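Local coordinates for periplasmic binding protein (Roseiflexus sp. RS-1, PDB 5GJ3) that binds heme, two molecules in this form, and probably hands it on to a bacterial heme-uptake transporter, at residues 62-67 with 85-90; 196-201 with 225-230. One frame throughout, in Å; residues are numbered along the deposited sequence.

Contact 1 of 2, residues 62-67 with 85-90; sequences LNPTLV and AGVPLA
Val67 and Leu89 pair as neighbours in a parallel sheet: Val67 N donates to Pro88 O at 2.8 Å, and Ala90 N donates to Val67 O at 3.0 Å. The two strands belong to a beta-alpha-beta unit, strand 66-70, helix 76-84 and strand 89-92, and strand 89-92 is the outermost on this side of the four-stranded sheet. Before the strands pair, Pro64 and Val87 meet. CG1 of Val87 lies anti to its backbone N (chi1 178°), which sets it between Pro64 and Val67. There it touches Pro64 CG at 3.8 Å and Val67 CG2 at 3.7 Å, crossing each side chain at about a right angle. Leu60, from helix 56-60, also packs on Val87. Further along, Val67 CG1 meets Leu89 CD1 at 3.7 Å, and Ile82 of helix 76-84 touches the same leucine. The ring of Pro88 lies against the backbone carbonyl of Thr65, its CG 3.3 Å from Thr65 O. The hydroxyl of Thr65 turns to Glu6 and to the backbone of Arg7 instead. Val67 O has a second, weaker neighbour beside its bond from Ala90: the CA-H of Leu89, with CA 3.2 Å from the oxygen.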
loop_
_atom_site.group_PDB
_atom_site.type_symbol
_atom_site.label_atom_id
_atom_site.label_comp_id
_atom_site.label_asym_id
_atom_site.label_seq_id
_atom_site.Cartn_x
_atom_site.Cartn_y
_atom_site.Cartn_z
ATOM N N LEU A 62 -12.046 12.849 20.335
ATOM C CA LEU A 62 -11.693 11.566 20.945
ATOM C C LEU A 62 -10.734 11.730 22.135
ATOM O O LEU A 62 -10.295 10.731 22.697
ATOM C CB LEU A 62 -11.075 10.604 19.922
ATOM C CG LEU A 62 -11.960 10.291 18.710
ATOM C CD1 LEU A 62 -11.150 9.544 17.655
ATOM C CD2 LEU A 62 -13.210 9.518 19.138
ATOM N N ASN A 63 -10.387 12.982 22.459
ATOM C CA ASN A 63 -9.431 13.328 23.527
ATOM C C ASN A 63 -8.177 12.506 23.464
ATOM O O ASN A 63 -7.813 11.821 24.453
ATOM C CB ASN A 63 -10.052 13.208 24.931
ATOM C CG ASN A 63 -11.334 13.981 25.042
ATOM O OD1 ASN A 63 -12.363 13.416 25.370
ATOM N ND2 ASN A 63 -11.294 15.255 24.697
ATOM N N PRO A 64 -7.467 12.599 22.329
ATOM C CA PRO A 64 -6.226 11.820 22.231
ATOM C C PRO A 64 -5.145 12.271 23.208
ATOM O O PRO A 64 -5.095 13.435 23.604
ATOM C CB PRO A 64 -5.736 12.092 20.766
ATOM C CG PRO A 64 -6.511 13.255 20.278
ATOM C CD PRO A 64 -7.687 13.509 21.187
ATOM N N THR A 65 -4.244 11.367 23.555
ATOM C CA THR A 65 -3.009 11.734 24.261
ATOM C C THR A 65 -1.909 11.811 23.183
ATOM O O THR A 65 -0.854 12.430 23.350
ATOM C CB THR A 65 -2.591 10.648 25.289
ATOM O OG1 THR A 65 -2.325 9.414 24.596
ATOM C CG2 THR A 65 -3.683 10.417 26.349
ATOM N N LEU A 66 -2.149 11.171 22.049
ATOM C CA LEU A 66 -1.136 11.179 20.991
ATOM C C LEU A 66 -1.793 11.020 19.611
ATOM O O LEU A 66 -2.659 10.122 19.407
ATOM C CB LEU A 66 -0.135 10.039 21.178
ATOM C CG LEU A 66 0.900 9.712 20.097
ATOM C CD1 LEU A 66 1.969 10.830 19.965
ATOM C CD2 LEU A 66 1.536 8.356 20.446
ATOM N N VAL A 67 -1.301 11.808 18.661
ATOM C CA VAL A 67 -1.728 11.659 17.267
ATOM C C VAL A 67 -0.514 11.401 16.435
ATOM O O VAL A 67 0.454 12.164 16.499
ATOM C CB VAL A 67 -2.452 12.944 16.769
ATOM C CG1 VAL A 67 -2.822 12.863 15.291
ATOM C CG2 VAL A 67 -3.711 13.227 17.641
ATOM N N ALA A 85 -4.470 22.944 19.526
ATOM C CA ALA A 85 -5.143 22.339 20.681
ATOM C C ALA A 85 -4.170 21.768 21.728
ATOM O O ALA A 85 -4.612 21.299 22.785
ATOM C CB ALA A 85 -6.100 21.244 20.251
ATOM N N GLY A 86 -2.856 21.787 21.447
ATOM C CA GLY A 86 -1.915 21.283 22.430
ATOM C C GLY A 86 -1.829 19.759 22.516
ATOM O O GLY A 86 -1.329 19.256 23.516
ATOM N N VAL A 87 -2.317 19.015 21.499
ATOM C CA VAL A 87 -2.221 17.504 21.502
ATOM C C VAL A 87 -0.914 17.012 20.873
ATOM O O VAL A 87 -0.559 17.440 19.726
ATOM C CB VAL A 87 -3.425 16.891 20.733
ATOM C CG1 VAL A 87 -3.316 15.357 20.673
ATOM C CG2 VAL A 87 -4.726 17.320 21.398
ATOM N N PRO A 88 -0.144 16.154 21.581
ATOM C CA PRO A 88 1.096 15.692 20.951
ATOM C C PRO A 88 0.876 15.072 19.574
ATOM O O PRO A 88 0.018 14.216 19.394
ATOM C CB PRO A 88 1.603 14.601 21.905
ATOM C CG PRO A 88 1.103 15.053 23.258
ATOM C CD PRO A 88 -0.258 15.661 22.975
ATOM N N LEU A 89 1.730 15.457 18.631
ATOM C CA LEU A 89 1.572 15.013 17.249
ATOM C C LEU A 89 2.961 14.667 16.704
ATOM O O LEU A 89 3.963 15.400 16.998
ATOM C CB LEU A 89 0.967 16.197 16.450
ATOM C CG LEU A 89 1.017 16.072 14.913
ATOM C CD1 LEU A 89 0.092 14.989 14.455
ATOM C CD2 LEU A 89 0.607 17.418 14.314
ATOM N N ALA A 90 3.065 13.549 15.967
ATOM C CA ALA A 90 4.308 13.301 15.221
ATOM C C ALA A 90 3.964 12.748 13.835
ATOM O O ALA A 90 2.992 11.990 13.691
ATOM C CB ALA A 90 5.163 12.313 15.967
#

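Contact 2 of 2, residues 196-201 with 225-230; sequences AAQPDV and ADTPAG
Pro199 O accepts from Ala229 N at 2.8 Å, the direct hydrogen bond between 196-201 and 225-230. The donor lies in the plane of the carbonyl, with an angle of 147° at the oxygen. Packing is tight here. The methyl CB of Ala229 sits 3.3 Å from Asp200 O, and Pro228 CD lies 3.4 Å from Pro199 O. Pro228 CB also runs against Asp200 OD1. OD1 also forms a salt bridge with Arg269 and a hydrogen bond with Ser268; OD2 of the same aspartate accepts from the backbone N of His144. Thr227 is the N-cap of helix 228-232. Its OG1 stands between the backbone N and the carbonyl carbon (chi1 60°) and accepts from Gly230 N at 2.8 Å, with a further bond to Leu224 O. This torsion puts CG2 on the side of Pro199, 3.8 Å from its CD. An alanine in place of Thr227 would probably leave Gly230 N without its capping acceptor and open a gap beside the Pro199 ring. The contact joins the loop between helix 191-197 and strand 201-205 to the start of helix 228-232, which leads to strand 235-238, the parallel neighbour of 201-205 in the mixed sheet. The partly exposed Gln198 makes the looser side. Its chain is bent at chi2 (-68°), bringing the amide over Thr227 and Pro228 without a direct hydrogen bond to them. NE2 turns back to Val194 O in the preceding helix 191-197. A water bridges the remaining distance, donating to Gln198 OE1 and to Asp226 O.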
loop_
_atom_site.group_PDB
_atom_site.type_symbol
_atom_site.label_atom_id
_atom_site.label_comp_id
_atom_site.label_asym_id
_atom_site.label_seq_id
_atom_site.Cartn_x
_atom_site.Cartn_y
_atom_site.Cartn_z
ATOM N N ALA A 196 1.995 -0.127 -26.455
ATOM C CA ALA A 196 3.365 -0.106 -25.994
ATOM C C ALA A 196 3.650 -1.031 -24.799
ATOM O O ALA A 196 4.785 -1.506 -24.613
ATOM C CB ALA A 196 3.769 1.327 -25.647
ATOM N N ALA A 197 2.681 -1.225 -23.913
ATOM C CA ALA A 197 2.966 -2.030 -22.719
ATOM C C ALA A 197 2.843 -3.531 -23.041
ATOM O O ALA A 197 3.680 -4.310 -22.599
ATOM C CB ALA A 197 2.056 -1.657 -21.529
ATOM N N GLN A 198 1.804 -3.915 -23.794
ATOM C CA GLN A 198 1.475 -5.357 -24.061
ATOM C C GLN A 198 1.849 -6.249 -22.856
ATOM O O GLN A 198 2.703 -7.115 -22.957
ATOM C CB GLN A 198 2.128 -5.853 -25.357
ATOM C CG GLN A 198 1.421 -5.293 -26.577
ATOM C CD GLN A 198 0.026 -5.866 -26.725
ATOM O OE1 GLN A 198 -0.145 -7.075 -26.931
ATOM N NE2 GLN A 198 -0.974 -5.010 -26.644
ATOM N N PRO A 199 1.202 -6.012 -21.686
ATOM C CA PRO A 199 1.693 -6.748 -20.531
ATOM C C PRO A 199 1.425 -8.275 -20.535
ATOM O O PRO A 199 0.393 -8.743 -21.065
ATOM C CB PRO A 199 0.912 -6.114 -19.367
ATOM C CG PRO A 199 -0.381 -5.675 -20.036
ATOM C CD PRO A 199 0.151 -5.062 -21.322
ATOM N N ASP A 200 2.331 -8.994 -19.869
ATOM C CA ASP A 200 2.237 -10.408 -19.550
ATOM C C ASP A 200 1.361 -10.630 -18.318
ATOM O O ASP A 200 0.724 -11.690 -18.172
ATOM C CB ASP A 200 3.658 -10.947 -19.218
ATOM C CG ASP A 200 4.580 -10.938 -20.435
ATOM O OD1 ASP A 200 4.172 -11.586 -21.445
ATOM O OD2 ASP A 200 5.677 -10.310 -20.392
ATOM N N VAL A 201 1.380 -9.646 -17.419
ATOM C CA VAL A 201 0.591 -9.659 -16.160
ATOM C C VAL A 201 -0.168 -8.346 -16.016
ATOM O O VAL A 201 0.398 -7.291 -16.183
ATOM C CB VAL A 201 1.524 -9.880 -14.917
ATOM C CG1 VAL A 201 0.706 -9.932 -13.587
ATOM C CG2 VAL A 201 2.357 -11.160 -15.123
ATOM N N ALA A 225 -8.170 -7.469 -23.567
ATOM C CA ALA A 225 -8.364 -8.917 -23.843
ATOM C C ALA A 225 -7.253 -9.511 -24.743
ATOM O O ALA A 225 -6.946 -10.695 -24.651
ATOM C CB ALA A 225 -9.740 -9.218 -24.444
ATOM N N ASP A 226 -6.657 -8.675 -25.592
ATOM C CA ASP A 226 -5.720 -9.178 -26.593
ATOM C C ASP A 226 -4.235 -8.992 -26.187
ATOM O O ASP A 226 -3.365 -9.446 -26.928
ATOM C CB ASP A 226 -6.019 -8.615 -27.994
ATOM C CG ASP A 226 -7.281 -9.256 -28.636
ATOM O OD1 ASP A 226 -7.820 -10.260 -28.114
ATOM O OD2 ASP A 226 -7.753 -8.749 -29.681
ATOM N N THR A 227 -3.971 -8.448 -24.981
ATOM C CA THR A 227 -2.605 -8.503 -24.406
ATOM C C THR A 227 -2.202 -9.939 -24.084
ATOM O O THR A 227 -3.085 -10.818 -23.960
ATOM C CB THR A 227 -2.491 -7.653 -23.131
ATOM O OG1 THR A 227 -3.427 -8.141 -22.148
ATOM C CG2 THR A 227 -2.786 -6.179 -23.465
ATOM N N PRO A 228 -0.875 -10.212 -23.948
ATOM C CA PRO A 228 -0.536 -11.540 -23.513
ATOM C C PRO A 228 -1.199 -11.879 -22.168
ATOM O O PRO A 228 -1.611 -13.027 -21.965
ATOM C CB PRO A 228 0.987 -11.501 -23.364
ATOM C CG PRO A 228 1.448 -10.423 -24.352
ATOM C CD PRO A 228 0.307 -9.434 -24.396
ATOM N N ALA A 229 -1.332 -10.902 -21.266
ATOM C CA ALA A 229 -2.054 -11.159 -19.997
ATOM C C ALA A 229 -3.512 -11.489 -20.232
ATOM O O ALA A 229 -4.043 -12.471 -19.657
ATOM C CB ALA A 229 -1.961 -9.939 -19.076
ATOM N N GLY A 230 -4.193 -10.620 -20.994
ATOM C CA GLY A 230 -5.599 -10.822 -21.313
ATOM C C GLY A 230 -5.876 -12.208 -21.885
ATOM O O GLY A 230 -6.835 -12.855 -21.469
HETATM O O HOH W 1 -1.704 -8.211 -28.967
#

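Overall arrangement
Contacts 1 and 2 lie on opposite sides of the chain's centre, with their own centres about 49 Å apart and no touch between them. They share no helix or strand. Contact 1 is a surface contact at the margin of the four-stranded parallel sheet. Contact 2 is mostly buried and lies beside the mixed sheet, between a loop leading into strand 201-205 and the start of helix 228-232. Their chemistry differs with their place. In 62-67 with 85-90, the first bonds of a parallel strand pair are backed by apolar side chains. In 196-201 with 225-230, one direct backbone bond is joined by proline packing, a helix cap and a bridging water.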